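Local coordinates for protein probable endoglucanase (Gluconacetobacter xylinus, PDB 1WZZ) that hydrolyses internal beta-1,4-glucosidic linkages in cellulose and carboxymethylcellulose as a secreted family 8 glycoside hydrolase, at residues N140-K145 / V151-A156; V157-T160 / V165-N168; L178-L183 / P187-V192. All coordinates share one frame; numbering follows the deposited sequence.

Contact 1: residues N140-K145 / V151-A156; sequences NLMTMK and VLMPGA
Met142, a selenomethionine, lies across the side chain of Met153 at about a right angle, its SE 3.8 Å from Met153 CE. Beyond the selenium, its CE reaches Ala156 CB at 3.6 Å; a bend at chi2 (-64°) and a lesser one at chi3 bring the methyl there. Met153 also touches a third selenomethionine: Met144 SE meets Met153 SE at 3.9 Å, the two chains passing at a slant. Backbone bonds set the register alongside these three side chains. Met142 O accepts Met153 N at 2.7 Å, in the carbonyl plane and nearly straight (170° at the hydrogen), while Met144 and Val151 form a hydrogen-bonded antiparallel pair in which each N-H serves the other residue's O. Between these bonds, Thr143 and Leu152 make the non-hydrogen-bonded pair, with Thr143 CG2 4.0 Å from Leu152 CD1. Thr143 OG1 turns back instead to Leu139 O in the preceding helix. Leu152 also packs on Thr105 and Leu109, at the start of the helix bearing the predicted nucleophile Asp106, whose side chain is about 7 Å from that of Leu152. Strand 143-146 follows helix 125-142 in the chain and pairs with strand 149-152 as a two-stranded antiparallel beta hairpin.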
# COMPACT_ATOMS: atom_id res chain seq x y z
N ASN A 140 -1.48 -15.42 -10.18
CA ASN A 140 -0.89 -16.03 -11.36
C ASN A 140 0.10 -15.18 -12.11
O ASN A 140 1.13 -15.68 -12.55
CB ASN A 140 -1.97 -16.40 -12.39
CG ASN A 140 -2.87 -17.52 -11.94
OD1 ASN A 140 -2.55 -18.29 -11.03
ND2 ASN A 140 -4.02 -17.64 -12.61
N LEU A 141 -0.23 -13.90 -12.27
CA LEU A 141 0.58 -13.00 -13.10
C LEU A 141 1.66 -12.22 -12.40
O LEU A 141 2.56 -11.68 -13.06
CB LEU A 141 -0.34 -12.00 -13.79
CG LEU A 141 -1.55 -12.61 -14.50
CD1 LEU A 141 -2.32 -11.46 -15.18
CD2 LEU A 141 -1.07 -13.67 -15.53
N MSE A 142 1.57 -12.13 -11.07
CA MSE A 142 2.53 -11.29 -10.38
C MSE A 142 3.36 -11.98 -9.32
O MSE A 142 4.04 -11.30 -8.54
CB MSE A 142 1.81 -10.10 -9.75
CG MSE A 142 1.04 -9.23 -10.75
SE MSE A 142 2.34 -8.40 -12.01
CE MSE A 142 1.23 -8.33 -13.60
N THR A 143 3.30 -13.30 -9.23
CA THR A 143 4.14 -13.97 -8.23
C THR A 143 4.99 -14.95 -8.98
O THR A 143 4.50 -15.66 -9.88
CB THR A 143 3.34 -14.70 -7.08
OG1 THR A 143 2.61 -15.82 -7.58
CG2 THR A 143 2.37 -13.74 -6.43
N MSE A 144 6.28 -14.97 -8.64
CA MSE A 144 7.23 -15.84 -9.31
C MSE A 144 8.49 -16.04 -8.46
O MSE A 144 8.62 -15.49 -7.38
CB MSE A 144 7.67 -15.22 -10.61
CG MSE A 144 8.59 -14.06 -10.39
SE MSE A 144 9.32 -13.46 -12.06
CE MSE A 144 10.07 -15.10 -12.73
N LYS A 145 9.44 -16.79 -9.01
CA LYS A 145 10.68 -17.12 -8.30
C LYS A 145 11.85 -16.19 -8.44
O LYS A 145 12.13 -15.65 -9.51
CB LYS A 145 11.08 -18.55 -8.70
CG LYS A 145 9.95 -19.54 -8.46
CD LYS A 145 10.16 -20.87 -9.19
CE LYS A 145 11.42 -21.59 -8.71
NZ LYS A 145 11.52 -22.96 -9.32
N VAL A 151 8.23 -14.36 -4.96
CA VAL A 151 8.00 -12.94 -4.68
C VAL A 151 6.82 -12.36 -5.41
O VAL A 151 6.36 -12.92 -6.39
CB VAL A 151 9.24 -12.14 -5.06
CG1 VAL A 151 10.48 -12.77 -4.34
CG2 VAL A 151 9.46 -12.18 -6.60
N LEU A 152 6.37 -11.19 -4.92
CA LEU A 152 5.26 -10.45 -5.51
C LEU A 152 5.89 -9.32 -6.35
O LEU A 152 6.54 -8.43 -5.80
CB LEU A 152 4.42 -9.87 -4.37
CG LEU A 152 3.18 -9.05 -4.69
CD1 LEU A 152 2.07 -9.96 -5.25
CD2 LEU A 152 2.72 -8.38 -3.37
N MSE A 153 5.70 -9.33 -7.67
CA MSE A 153 6.26 -8.30 -8.56
C MSE A 153 5.46 -7.00 -8.44
O MSE A 153 4.25 -7.04 -8.24
CB MSE A 153 6.24 -8.76 -10.05
CG MSE A 153 7.06 -9.99 -10.36
SE MSE A 153 7.58 -9.96 -12.26
CE MSE A 153 5.90 -9.32 -13.07
N PRO A 154 6.12 -5.84 -8.60
CA PRO A 154 5.43 -4.54 -8.50
C PRO A 154 4.55 -4.16 -9.69
O PRO A 154 3.69 -3.29 -9.59
CB PRO A 154 6.57 -3.53 -8.33
CG PRO A 154 7.81 -4.33 -8.05
CD PRO A 154 7.59 -5.68 -8.67
N GLY A 155 4.79 -4.80 -10.83
CA GLY A 155 4.03 -4.51 -12.04
C GLY A 155 4.46 -5.49 -13.12
O GLY A 155 5.49 -6.14 -12.99
N ALA A 156 3.69 -5.55 -14.21
CA ALA A 156 3.99 -6.49 -15.30
C ALA A 156 5.26 -6.13 -16.06
O ALA A 156 6.00 -7.02 -16.52
CB ALA A 156 2.83 -6.51 -16.26

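Contact 2: residues V157-T160 / V165-N168; sequences VGFT and VILN
A loop returning on the strand that follows it defines this contact: residues 157-160 lie against the beginning of strand 164-167, an outermost strand of a small three-stranded antiparallel sheet, and the backbones are joined by a single bridge between Thr160 and Val165. One hydrogen bond carries the join. Ile166 N donates to Phe159 O at 2.8 Å, almost straight at the hydrogen (174°), although the donor stands 19° from the carbonyl plane. The same oxygen receives a CA-H contact from Val165, with Val165 CA 3.5 Å from Phe159 O. Next to this carbonyl the Phe159 side chain crosses that of Ile166 at about a right angle. With CG turned away from its own carbonyl carbon (chi1 -55°), the ring brings CD1 to within 4.1 Å of Ile166 CG2, and that methyl sits at the ring edge, near its plane, so the encounter is no stack. Phe159 CB meanwhile packs on the Ile166 backbone, 3.6 Å from Ile166 O. Thr160 and Val165 run side by side in the same direction, Thr160 OG1 lying 3.9 Å from Val165 CG1. Gly158 has a positive phi, at which a beta carbon would jam against Val157 O. Across the sheet, Val165 and Leu167 make their backbone bonds to Val217 and Leu215 of strand 215-218. The contact is thus a loop held by one bridge to an outer strand of an antiparallel sheet, close to the probable active site: the Phe159 side chain is about 9 Å from those of Asp106, the predicted nucleophile, and Glu49, the proton donor by similarity.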
# COMPACT_ATOMS: atom_id res chain seq x y z
N VAL A 157 5.49 -4.84 -16.22
CA VAL A 157 6.63 -4.38 -17.00
C VAL A 157 7.61 -3.53 -16.24
O VAL A 157 7.20 -2.64 -15.48
CB VAL A 157 6.14 -3.54 -18.20
CG1 VAL A 157 7.32 -2.95 -18.97
CG2 VAL A 157 5.28 -4.41 -19.10
N GLY A 158 8.89 -3.82 -16.45
CA GLY A 158 9.95 -3.01 -15.88
C GLY A 158 10.67 -3.44 -14.63
O GLY A 158 11.59 -2.73 -14.19
N PHE A 159 10.27 -4.57 -14.07
CA PHE A 159 10.89 -4.99 -12.82
C PHE A 159 11.63 -6.31 -12.85
O PHE A 159 12.01 -6.84 -11.81
CB PHE A 159 9.80 -4.98 -11.73
CG PHE A 159 9.09 -3.66 -11.60
CD1 PHE A 159 9.69 -2.58 -10.94
CD2 PHE A 159 7.85 -3.46 -12.20
CE1 PHE A 159 9.06 -1.33 -10.86
CE2 PHE A 159 7.21 -2.22 -12.13
CZ PHE A 159 7.81 -1.14 -11.46
N THR A 160 11.79 -6.89 -14.03
CA THR A 160 12.56 -8.12 -14.10
C THR A 160 13.73 -7.80 -15.03
O THR A 160 13.54 -7.30 -16.14
CB THR A 160 11.75 -9.33 -14.64
OG1 THR A 160 10.82 -9.77 -13.65
CG2 THR A 160 12.69 -10.51 -14.96
N VAL A 165 15.47 -9.38 -9.87
CA VAL A 165 14.11 -8.86 -9.95
C VAL A 165 14.02 -7.75 -8.93
O VAL A 165 14.67 -7.82 -7.89
CB VAL A 165 13.01 -9.91 -9.60
CG1 VAL A 165 13.03 -11.02 -10.66
CG2 VAL A 165 13.19 -10.47 -8.20
N ILE A 166 13.22 -6.75 -9.26
CA ILE A 166 13.02 -5.61 -8.38
C ILE A 166 11.66 -5.76 -7.70
O ILE A 166 10.65 -6.06 -8.36
CB ILE A 166 13.02 -4.30 -9.17
CG1 ILE A 166 14.36 -4.12 -9.91
CG2 ILE A 166 12.73 -3.13 -8.23
CD1 ILE A 166 15.57 -4.26 -9.05
N LEU A 167 11.65 -5.57 -6.38
CA LEU A 167 10.40 -5.67 -5.60
C LEU A 167 10.18 -4.35 -4.85
O LEU A 167 11.12 -3.61 -4.59
CB LEU A 167 10.51 -6.73 -4.51
CG LEU A 167 10.98 -8.11 -4.91
CD1 LEU A 167 11.00 -9.04 -3.73
CD2 LEU A 167 10.04 -8.61 -5.99
N ASN A 168 8.93 -4.10 -4.51
CA ASN A 168 8.62 -2.94 -3.70
C ASN A 168 7.94 -3.58 -2.50
O ASN A 168 6.82 -4.06 -2.60
CB ASN A 168 7.68 -1.99 -4.43
CG ASN A 168 7.54 -0.69 -3.68
OD1 ASN A 168 7.32 -0.69 -2.45
ND2 ASN A 168 7.68 0.41 -4.37

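Contact 3: residues L178-L183 / P187-V192; sequences LQAFDL and PRWRQV
Trp189 projects from helix 188-202 toward helix 174-184, and the two form a near-antiparallel helical hairpin of the kind from which an (alpha/alpha)6 barrel is built; the axes of segments 178-183 and 188-192 approach to 9.6 Å, with 164° between their directions. At its root, Trp189 CB touches Phe181 CB at 4.1 Å. CG then turns away from the residue's own carbonyl carbon (chi1 -79°), which brings the indole against Ala180 of the neighbouring helix. CD1 comes 4.0 Å from Phe181 N, on the same face of the ring that Ala180 covers. Further out, NE1 and CE2 face the Ala180 methyl, with Ala180 CB 3.4 Å from Trp189 CE2. The methyl stands over the five-membered ring as a CH-pi contact, and CZ2, leading to the far rim of the indole, is still 3.7 Å from Ala180 CB. Leu139 of helix 125-142, together with Leu177 and Thr184 of helix 174-184, also packs on this side chain, so the indole lies between its own helix and two others. A serine here would probably open a gap beside Ala180 and leave that methyl, and Leu139, without their aromatic partner. Phe181 makes the second part of the contact, its ring placed beside Pro187 and Arg190. Pro187 CA meets the ring edge. Arg190 arrives obliquely, with guanidinium and ring planes 72° apart, and its NH2 ends 4.1 Å from Phe181 CZ.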
# COMPACT_ATOMS: atom_id res chain seq x y z
N LEU A 178 -3.90 -11.74 3.24
CA LEU A 178 -4.63 -12.62 4.13
C LEU A 178 -6.04 -12.83 3.59
O LEU A 178 -6.54 -13.96 3.58
CB LEU A 178 -4.68 -12.03 5.55
CG LEU A 178 -3.40 -12.05 6.40
CD1 LEU A 178 -3.67 -11.27 7.71
CD2 LEU A 178 -2.98 -13.48 6.72
N GLN A 179 -6.69 -11.76 3.15
CA GLN A 179 -8.03 -11.88 2.60
C GLN A 179 -8.03 -12.76 1.35
O GLN A 179 -8.99 -13.51 1.12
CB GLN A 179 -8.59 -10.51 2.24
CG GLN A 179 -10.02 -10.63 1.77
CD GLN A 179 -10.71 -9.32 1.71
OE1 GLN A 179 -11.56 -9.01 2.57
NE2 GLN A 179 -10.37 -8.52 0.71
N ALA A 180 -6.98 -12.66 0.53
CA ALA A 180 -6.90 -13.47 -0.69
C ALA A 180 -6.95 -14.95 -0.31
O ALA A 180 -7.65 -15.76 -0.94
CB ALA A 180 -5.59 -13.18 -1.43
N PHE A 181 -6.17 -15.33 0.70
CA PHE A 181 -6.15 -16.73 1.10
C PHE A 181 -7.51 -17.12 1.67
O PHE A 181 -8.02 -18.21 1.39
CB PHE A 181 -5.06 -16.99 2.14
CG PHE A 181 -5.01 -18.42 2.59
CD1 PHE A 181 -4.60 -19.41 1.70
CD2 PHE A 181 -5.47 -18.77 3.85
CE1 PHE A 181 -4.63 -20.76 2.07
CE2 PHE A 181 -5.51 -20.12 4.24
CZ PHE A 181 -5.09 -21.12 3.34
N ASP A 182 -8.10 -16.24 2.47
CA ASP A 182 -9.40 -16.54 3.05
C ASP A 182 -10.50 -16.72 2.00
O ASP A 182 -11.40 -17.55 2.16
CB ASP A 182 -9.82 -15.44 4.03
CG ASP A 182 -9.06 -15.48 5.34
OD1 ASP A 182 -9.22 -14.54 6.14
OD2 ASP A 182 -8.31 -16.45 5.59
N LEU A 183 -10.45 -15.93 0.92
CA LEU A 183 -11.49 -16.03 -0.11
C LEU A 183 -11.24 -17.05 -1.19
O LEU A 183 -12.20 -17.56 -1.79
CB LEU A 183 -11.69 -14.68 -0.78
CG LEU A 183 -12.22 -13.56 0.10
CD1 LEU A 183 -12.38 -12.33 -0.78
CD2 LEU A 183 -13.56 -13.93 0.74
N PRO A 187 -3.34 -22.40 -1.83
CA PRO A 187 -2.14 -22.63 -1.04
C PRO A 187 -0.91 -21.82 -1.44
O PRO A 187 0.00 -21.62 -0.64
CB PRO A 187 -1.91 -24.15 -1.18
CG PRO A 187 -2.49 -24.44 -2.53
CD PRO A 187 -3.76 -23.63 -2.53
N ARG A 188 -0.89 -21.36 -2.68
CA ARG A 188 0.22 -20.57 -3.17
C ARG A 188 0.36 -19.26 -2.40
O ARG A 188 1.46 -18.71 -2.30
CB ARG A 188 0.05 -20.29 -4.67
CG ARG A 188 0.26 -21.53 -5.57
CD ARG A 188 0.14 -21.17 -7.06
NE ARG A 188 -1.24 -20.79 -7.39
CZ ARG A 188 -1.60 -20.11 -8.48
NH1 ARG A 188 -2.89 -19.83 -8.67
NH2 ARG A 188 -0.70 -19.69 -9.37
N TRP A 189 -0.73 -18.78 -1.82
CA TRP A 189 -0.66 -17.51 -1.08
C TRP A 189 0.17 -17.67 0.17
O TRP A 189 0.74 -16.69 0.67
CB TRP A 189 -2.05 -17.01 -0.68
CG TRP A 189 -2.80 -16.34 -1.79
CD1 TRP A 189 -3.97 -16.76 -2.37
CD2 TRP A 189 -2.44 -15.13 -2.47
NE1 TRP A 189 -4.35 -15.89 -3.36
CE2 TRP A 189 -3.43 -14.88 -3.45
CE3 TRP A 189 -1.36 -14.22 -2.36
CZ2 TRP A 189 -3.38 -13.78 -4.30
CZ3 TRP A 189 -1.32 -13.12 -3.21
CH2 TRP A 189 -2.33 -12.91 -4.17
N ARG A 190 0.25 -18.90 0.67
CA ARG A 190 1.04 -19.14 1.88
C ARG A 190 2.50 -18.81 1.71
O ARG A 190 3.06 -18.05 2.52
CB ARG A 190 0.90 -20.59 2.35
CG ARG A 190 1.67 -20.87 3.64
CD ARG A 190 1.49 -22.31 4.12
NE ARG A 190 0.08 -22.69 4.15
CZ ARG A 190 -0.55 -23.32 3.15
NH1 ARG A 190 0.10 -23.64 2.04
NH2 ARG A 190 -1.84 -23.61 3.27
N GLN A 191 3.16 -19.35 0.69
CA GLN A 191 4.54 -19.06 0.53
C GLN A 191 4.73 -17.59 0.20
O GLN A 191 5.75 -17.03 0.54
CB GLN A 191 5.24 -19.91 -0.54
CG GLN A 191 6.72 -19.58 -0.53
CD GLN A 191 7.58 -20.58 -1.26
OE1 GLN A 191 7.08 -21.51 -1.91
NE2 GLN A 191 8.90 -20.38 -1.18
N VAL A 192 3.77 -16.99 -0.50
CA VAL A 192 3.92 -15.57 -0.82
C VAL A 192 3.99 -14.75 0.46
O VAL A 192 4.86 -13.88 0.60
CB VAL A 192 2.77 -15.03 -1.68
CG1 VAL A 192 2.92 -13.49 -1.84
CG2 VAL A 192 2.83 -15.71 -3.07

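In the fold
Contacts 1, 2 and 3 come in series along the chain, none opening before the previous one closes. Contacts 1 and 2 are close neighbours, with centres 8 Å apart: the loop after strand 149-152 leads from one into the other, and Leu167 CD2 packs against Val151 CG2 at 3.7 Å. Contact 3 belongs to the helical body, its centre 14 Å from that of contact 1 and 21 Å from that of contact 2; it does not touch contact 2, but Asn140 OD1 and Arg188 NH1, 2.8 Å apart, join it to contact 1. Contacts 1 and 2 both lie near the probable catalytic pair, Asp106 and Glu49, with side chains about 7 to 9 Å away.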